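Local structure of heme-binding protein A / AI-2 binding protein A (Helicobacter pylori SS1, 6OFQ) at residues A[318-324]-A[498-502]; A[371-375]-A[398-402]. The protein binds the tetrapeptide Ser-Thr-Ser-Ala in this structure and probably delivers short peptides in the periplasm to an ABC transporter. All blocks are in the same frame, centred on the assembly; numbering follows the deposited sequence.

Contact 1: A[318-324]-A[498-502]; sequences INVDDYI and VPLAY
A classic beta bulge, in which Leu500 and Ala501 both face Ser294, marks the place where the first turn of helix 320-328 packs on strand 497-510 of this periplasmic binding protein. Asn319 is the N-cap: its OD1 accepts from Asp322 N at 3.1 Å. The N-to-C directions of 320-324 and 498-502 differ by 39° (signed crossing angle -39°), and the axes approach to 8.5 Å, with Val320 CA 6.1 Å from Leu500 CA. Leu500, at phi/psi -115/-70°, departs from the extended conformation, and its m,t side chain enters between Ile318, Val320 and Tyr323. Its CD2 lies 4.3 Å from Ile318 CG2, 4.2 Å from Val320 CG2 and over one face of the Tyr323 ring; its CD1 is 3.8 Å from Tyr323 OH. Ile318 CD1 meets Val498 CG1 at 4.1 Å, and Ile324 CG1 meets Ala501 CB at 4.2 Å. Val320 CG1 presses to 3.1 Å from Leu500 O. Helix and strand therefore meet through largely buried, apolar packing, while the backbone of Leu500 bonds instead to Ser294 and Met335.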
ATOM      1  N   ILE A 318      18.700   5.332 -18.473  1.00  8.06           N
ATOM      2  CA  ILE A 318      18.865   4.532 -17.252  1.00  8.99           C
ATOM      3  C   ILE A 318      18.858   3.066 -17.598  1.00  9.01           C
ATOM      4  O   ILE A 318      17.909   2.526 -18.172  1.00  8.91           O
ATOM      5  CB  ILE A 318      17.739   4.829 -16.247  1.00  8.80           C
ATOM      6  CG1 ILE A 318      17.871   6.263 -15.754  1.00  7.50           C
ATOM      7  CG2 ILE A 318      17.739   3.884 -15.044  1.00  8.28           C
ATOM      8  CD1 ILE A 318      16.628   6.888 -15.194  1.00  7.61           C
ATOM      9  N   ASN A 319      20.010   2.419 -17.385  1.00  8.18           N
ATOM     10  CA  ASN A 319      20.105   1.005 -17.687  1.00  9.33           C
ATOM     11  C   ASN A 319      19.503   0.099 -16.640  1.00  9.15           C
ATOM     12  O   ASN A 319      20.063  -0.117 -15.568  1.00  8.37           O
ATOM     13  CB  ASN A 319      21.574   0.645 -17.947  1.00  9.43           C
ATOM     14  CG  ASN A 319      21.765  -0.814 -18.273  1.00 11.02           C
ATOM     15  OD1 ASN A 319      20.906  -1.671 -18.134  1.00 11.51           O
ATOM     16  ND2 ASN A 319      22.961  -1.099 -18.827  1.00 14.66           N
ATOM     17  N   VAL A 320      18.243  -0.256 -16.826  1.00  9.46           N
ATOM     18  CA  VAL A 320      17.499  -0.952 -15.773  1.00 10.16           C
ATOM     19  C   VAL A 320      18.058  -2.340 -15.495  1.00  9.91           C
ATOM     20  O   VAL A 320      18.045  -2.783 -14.342  1.00  9.67           O
ATOM     21  CB  VAL A 320      15.958  -0.967 -16.047  1.00 11.21           C
ATOM     22  CG1 VAL A 320      15.256  -1.899 -15.071  1.00 12.54           C
ATOM     23  CG2 VAL A 320      15.414   0.445 -15.976  1.00 13.92           C
ATOM     24  N   ASP A 321      18.558  -3.049 -16.509  1.00  9.65           N
ATOM     25  CA  ASP A 321      19.194  -4.346 -16.228  1.00 10.74           C
ATOM     26  C   ASP A 321      20.364  -4.179 -15.216  1.00 10.46           C
ATOM     27  O   ASP A 321      20.539  -4.928 -14.251  1.00 11.94           O
ATOM     28  CB  ASP A 321      19.697  -5.056 -17.476  1.00 12.26           C
ATOM     29  CG  ASP A 321      18.593  -5.532 -18.387  1.00 15.97           C
ATOM     30  OD1 ASP A 321      17.480  -5.874 -17.948  1.00 16.66           O
ATOM     31  OD2 ASP A 321      18.870  -5.691 -19.589  1.00 24.15           O
ATOM     32  N   ASP A 322      21.169  -3.145 -15.402  1.00 10.05           N
ATOM     33  CA  ASP A 322      22.272  -2.843 -14.484  1.00 10.73           C
ATOM     34  C   ASP A 322      21.786  -2.389 -13.120  1.00 10.06           C
ATOM     35  O   ASP A 322      22.289  -2.757 -12.058  1.00 11.06           O
ATOM     36  CB  ASP A 322      23.159  -1.786 -15.128  1.00 11.61           C
ATOM     37  CG  ASP A 322      24.486  -1.653 -14.440  1.00 14.74           C
ATOM     38  OD1 ASP A 322      25.139  -2.713 -14.329  1.00 16.65           O
ATOM     39  OD2 ASP A 322      24.907  -0.519 -14.166  1.00 15.10           O
ATOM     40  N   TYR A 323      20.723  -1.576 -13.123  1.00  9.26           N
ATOM     41  CA  TYR A 323      20.111  -1.163 -11.881  1.00  8.47           C
ATOM     42  C   TYR A 323      19.645  -2.354 -11.043  1.00  8.84           C
ATOM     43  O   TYR A 323      19.862  -2.362  -9.810  1.00 11.69           O
ATOM     44  CB  TYR A 323      18.965  -0.192 -12.193  1.00  8.21           C
ATOM     45  CG  TYR A 323      18.252   0.414 -11.004  1.00  9.06           C
ATOM     46  CD1 TYR A 323      18.677   1.565 -10.439  1.00 10.11           C
ATOM     47  CD2 TYR A 323      17.101  -0.122 -10.485  1.00  9.24           C
ATOM     48  CE1 TYR A 323      18.076   2.107  -9.325  1.00 10.38           C
ATOM     49  CE2 TYR A 323      16.437   0.466  -9.439  1.00 10.64           C
ATOM     50  CZ  TYR A 323      16.912   1.582  -8.838  1.00 10.92           C
ATOM     51  OH  TYR A 323      16.265   2.120  -7.744  1.00 13.28           O
ATOM     52  N   ILE A 324      18.978  -3.304 -11.651  1.00  9.30           N
ATOM     53  CA  ILE A 324      18.558  -4.487 -10.964  1.00 10.24           C
ATOM     54  C   ILE A 324      19.727  -5.282 -10.362  1.00 12.11           C
ATOM     55  O   ILE A 324      19.612  -5.761  -9.248  1.00 11.68           O
ATOM     56  CB  ILE A 324      17.576  -5.292 -11.808  1.00 11.31           C
ATOM     57  CG1 ILE A 324      16.277  -4.444 -11.864  1.00 12.80           C
ATOM     58  CG2 ILE A 324      17.405  -6.740 -11.341  1.00 12.03           C
ATOM     59  CD1 ILE A 324      15.325  -5.030 -12.879  1.00 14.03           C
ATOM     60  N   VAL A 498       9.671   6.721 -14.978  1.00  5.36           N
ATOM     61  CA  VAL A 498      10.625   5.725 -15.410  1.00  5.33           C
ATOM     62  C   VAL A 498      10.312   4.421 -14.655  1.00  5.00           C
ATOM     63  O   VAL A 498      10.583   4.321 -13.440  1.00  4.52           O
ATOM     64  CB  VAL A 498      12.061   6.097 -15.109  1.00  5.99           C
ATOM     65  CG1 VAL A 498      12.959   5.062 -15.716  1.00  7.04           C
ATOM     66  CG2 VAL A 498      12.428   7.484 -15.628  1.00  6.57           C
ATOM     67  N   PRO A 499       9.796   3.391 -15.311  1.00  5.13           N
ATOM     68  CA  PRO A 499       9.619   2.077 -14.651  1.00  4.84           C
ATOM     69  C   PRO A 499      10.981   1.500 -14.270  1.00  4.91           C
ATOM     70  O   PRO A 499      11.937   1.575 -15.064  1.00  6.51           O
ATOM     71  CB  PRO A 499       8.949   1.207 -15.696  1.00  5.68           C
ATOM     72  CG  PRO A 499       9.048   1.921 -16.961  1.00  6.27           C
ATOM     73  CD  PRO A 499       9.340   3.354 -16.719  1.00  5.72           C
ATOM     74  N   LEU A 500      11.104   0.959 -13.055  1.00  4.58           N
ATOM     75  CA  LEU A 500      12.414   0.376 -12.672  1.00  4.58           C
ATOM     76  C   LEU A 500      12.231  -1.135 -12.469  1.00  5.07           C
ATOM     77  O   LEU A 500      12.691  -1.957 -13.291  1.00  4.97           O
ATOM     78  CB  LEU A 500      12.953   1.068 -11.421  1.00  5.22           C
ATOM     79  CG  LEU A 500      13.334   2.528 -11.627  1.00  5.51           C
ATOM     80  CD1 LEU A 500      13.621   3.114 -10.289  1.00  5.71           C
ATOM     81  CD2 LEU A 500      14.533   2.644 -12.544  1.00  6.20           C
ATOM     82  N   ALA A 501      11.530  -1.553 -11.418  1.00  4.62           N
ATOM     83  CA  ALA A 501      11.523  -2.987 -11.092  1.00  4.95           C
ATOM     84  C   ALA A 501      10.219  -3.454 -10.492  1.00  4.89           C
ATOM     85  O   ALA A 501       9.473  -2.707  -9.872  1.00  5.66           O
ATOM     86  CB  ALA A 501      12.610  -3.272 -10.076  1.00  5.52           C
ATOM     87  N   TYR A 502       9.936  -4.754 -10.654  1.00  4.59           N
ATOM     88  CA  TYR A 502       9.037  -5.526  -9.820  1.00  4.68           C
ATOM     89  C   TYR A 502       9.936  -6.237  -8.807  1.00  5.18           C
ATOM     90  O   TYR A 502      10.423  -7.328  -9.163  1.00  5.01           O
ATOM     91  CB  TYR A 502       8.210  -6.520 -10.635  1.00  4.51           C
ATOM     92  CG  TYR A 502       7.474  -5.886 -11.779  1.00  3.99           C
ATOM     93  CD1 TYR A 502       6.613  -4.812 -11.571  1.00  3.89           C
ATOM     94  CD2 TYR A 502       7.672  -6.344 -13.076  1.00  3.81           C
ATOM     95  CE1 TYR A 502       5.979  -4.250 -12.667  1.00  4.12           C
ATOM     96  CE2 TYR A 502       7.074  -5.765 -14.187  1.00  3.77           C
ATOM     97  CZ  TYR A 502       6.234  -4.677 -13.968  1.00  3.91           C
ATOM     98  OH  TYR A 502       5.701  -4.084 -15.067  1.00  4.10           O
TER

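Contact 2: A[371-375]-A[398-402]; sequences NGFKT and IGIDV
Strands 373-380 and 400-407 are the two parallel strands of a beta-alpha-beta unit, joined by helix 386-396, and this contact pairs their N-terminal ends. The short strand axes lie 4.7 Å apart at 22°, with Lys374 beside Asp401 (CA-CA 4.7 Å) and Thr375 beside Val402 (CA-CA 5.0 Å). Asp401 is central to the ladder: its N donates to Phe373 O and its O accepts from Thr375 N, both at 2.9 Å. Its side chain (chi1 t) shares a face with Lys374, whose NZ stays 4.5 Å from Asp401 OD2, beyond a salt bridge. Ile400 and Thr375 project from the other face, towards the interior. Ile400 (m,t) places CG1 over the Phe373 ring, 4.0 Å from its centroid, a CH-pi contact permitted by the p rotamer of Phe373; Ile400 CG2 touches Thr375 CG2 at 3.6 Å. Thr375 (chi1 t) turns OG1 to Glu422. Just before Ile400, Gly399, with positive phi, is the C' residue of the Schellman motif ending helix 386-396. Gly372, also at positive phi, comes so close that a CB would clash with Gly399 O, which accepts a longer bond of 3.3 Å from Phe373 N.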
ATOM      1  N   ASN A 371      22.416  21.084 -23.768  1.00 23.67           N
ATOM      2  CA  ASN A 371      23.391  21.022 -22.644  1.00 24.23           C
ATOM      3  C   ASN A 371      22.718  20.529 -21.352  1.00 23.91           C
ATOM      4  O   ASN A 371      23.134  20.857 -20.223  1.00 24.74           O
ATOM      5  CB  ASN A 371      24.097  22.361 -22.458  1.00 28.64           C
ATOM      6  CG  ASN A 371      24.644  22.922 -23.759  1.00 30.88           C
ATOM      7  OD1 ASN A 371      24.235  24.001 -24.177  1.00 40.01           O
ATOM      8  ND2 ASN A 371      25.531  22.193 -24.417  1.00 33.16           N
ATOM      9  N   GLY A 372      21.647  19.745 -21.469  1.00 17.11           N
ATOM     10  CA  GLY A 372      20.946  19.264 -20.282  1.00 15.74           C
ATOM     11  C   GLY A 372      20.302  20.330 -19.432  1.00 14.10           C
ATOM     12  O   GLY A 372      19.957  21.414 -19.898  1.00 13.22           O
ATOM     13  N   PHE A 373      20.218  20.059 -18.127  1.00 12.37           N
ATOM     14  CA  PHE A 373      19.564  20.901 -17.175  1.00 10.07           C
ATOM     15  C   PHE A 373      19.878  20.437 -15.748  1.00 10.44           C
ATOM     16  O   PHE A 373      20.380  19.321 -15.613  1.00 11.36           O
ATOM     17  CB  PHE A 373      18.061  21.107 -17.426  1.00  9.56           C
ATOM     18  CG  PHE A 373      17.256  19.826 -17.428  1.00  9.13           C
ATOM     19  CD1 PHE A 373      16.746  19.319 -16.253  1.00  9.33           C
ATOM     20  CD2 PHE A 373      17.010  19.158 -18.606  1.00  9.56           C
ATOM     21  CE1 PHE A 373      16.020  18.119 -16.296  1.00  9.00           C
ATOM     22  CE2 PHE A 373      16.271  17.959 -18.654  1.00  9.44           C
ATOM     23  CZ  PHE A 373      15.766  17.443 -17.484  1.00 10.51           C
ATOM     24  N   LYS A 374      19.490  21.226 -14.764  1.00 11.55           N
ATOM     25  CA  LYS A 374      19.610  20.833 -13.373  1.00 12.77           C
ATOM     26  C   LYS A 374      18.239  20.414 -12.820  1.00 10.01           C
ATOM     27  O   LYS A 374      17.221  21.021 -13.132  1.00 10.40           O
ATOM     28  CB  LYS A 374      20.184  21.980 -12.537  1.00 18.08           C
ATOM     29  CG  LYS A 374      21.575  22.345 -13.038  1.00 25.53           C
ATOM     30  CD  LYS A 374      22.299  23.446 -12.266  1.00 35.66           C
ATOM     31  CE  LYS A 374      23.733  23.394 -12.798  1.00 42.92           C
ATOM     32  NZ  LYS A 374      24.648  24.518 -12.454  1.00 49.01           N
ATOM     33  N   THR A 375      18.262  19.401 -11.957  1.00  9.48           N
ATOM     34  CA  THR A 375      17.051  18.913 -11.298  1.00  8.99           C
ATOM     35  C   THR A 375      17.373  18.271  -9.957  1.00  9.83           C
ATOM     36  O   THR A 375      18.559  18.284  -9.556  1.00  9.26           O
ATOM     37  CB  THR A 375      16.314  17.973 -12.255  1.00  9.64           C
ATOM     38  OG1 THR A 375      15.006  17.703 -11.740  1.00  9.85           O
ATOM     39  CG2 THR A 375      17.031  16.657 -12.429  1.00  9.08           C
ATOM     40  N   ILE A 398      23.904  12.265 -19.824  1.00 11.36           N
ATOM     41  CA  ILE A 398      23.227  13.053 -20.840  1.00 14.19           C
ATOM     42  C   ILE A 398      23.124  14.529 -20.465  1.00 13.53           C
ATOM     43  O   ILE A 398      22.338  15.305 -20.997  1.00 14.19           O
ATOM     44  CB  ILE A 398      21.864  12.378 -21.181  1.00 12.37           C
ATOM     45  CG1 ILE A 398      20.830  12.508 -20.036  1.00 12.52           C
ATOM     46  CG2 ILE A 398      22.080  10.971 -21.672  1.00 12.42           C
ATOM     47  CD1 ILE A 398      19.416  12.173 -20.514  1.00 11.85           C
ATOM     48  N   GLY A 399      23.906  14.960 -19.470  1.00 12.68           N
ATOM     49  CA  GLY A 399      23.992  16.370 -19.073  1.00 12.20           C
ATOM     50  C   GLY A 399      22.939  16.856 -18.088  1.00 10.42           C
ATOM     51  O   GLY A 399      22.768  18.043 -17.866  1.00 12.68           O
ATOM     52  N   ILE A 400      22.249  15.920 -17.435  1.00 10.27           N
ATOM     53  CA  ILE A 400      21.253  16.297 -16.432  1.00 10.04           C
ATOM     54  C   ILE A 400      22.004  16.180 -15.071  1.00  9.76           C
ATOM     55  O   ILE A 400      22.336  15.050 -14.693  1.00 10.13           O
ATOM     56  CB  ILE A 400      19.970  15.430 -16.492  1.00 10.46           C
ATOM     57  CG1 ILE A 400      19.207  15.715 -17.792  1.00 10.93           C
ATOM     58  CG2 ILE A 400      19.090  15.734 -15.289  1.00 10.82           C
ATOM     59  CD1 ILE A 400      18.178  14.634 -18.080  1.00 11.10           C
ATOM     60  N   ASP A 401      22.098  17.302 -14.389  1.00  8.80           N
ATOM     61  CA  ASP A 401      22.773  17.396 -13.069  1.00 10.13           C
ATOM     62  C   ASP A 401      21.710  17.251 -11.990  1.00  8.85           C
ATOM     63  O   ASP A 401      20.879  18.113 -11.739  1.00  9.85           O
ATOM     64  CB  ASP A 401      23.470  18.775 -12.951  1.00 11.77           C
ATOM     65  CG  ASP A 401      24.273  18.969 -11.659  1.00 16.15           C
ATOM     66  OD1 ASP A 401      24.512  18.016 -10.918  1.00 17.46           O
ATOM     67  OD2 ASP A 401      24.622  20.127 -11.347  1.00 23.28           O
ATOM     68  N   VAL A 402      21.748  16.078 -11.372  1.00  8.90           N
ATOM     69  CA  VAL A 402      20.785  15.726 -10.332  1.00  8.34           C
ATOM     70  C   VAL A 402      21.291  15.941  -8.908  1.00  8.21           C
ATOM     71  O   VAL A 402      22.302  15.365  -8.516  1.00 10.07           O
ATOM     72  CB  VAL A 402      20.358  14.252 -10.447  1.00  8.11           C
ATOM     73  CG1 VAL A 402      19.343  13.895  -9.361  1.00  9.13           C
ATOM     74  CG2 VAL A 402      19.865  13.888 -11.842  1.00  7.90           C
TER

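How the contacts relate
Both contacts reach the same mixed sheet, contact 1 through strand 497-510 and contact 2 through 373-380 and 400-407; strand 292-298 pairs with 497-510 and with 423-429, and 423-429 in turn pairs with 373-380. Their centres are 20 Å apart and their nearest atoms about 7 Å, so they do not touch directly. Two helices bridge the gap. On helix 386-396, Leu395 packs against Ile318 of contact 1 and against Ile400 and Val402 of contact 2; on helix 308-317, Ile314 meets Val498 and Ile400. Along the sequence, residues 371-402 fall between the two segments of contact 1. Contact 2 lies farther out, its centre about 32 Å from the chain centre against 21 Å for contact 1, on the same side.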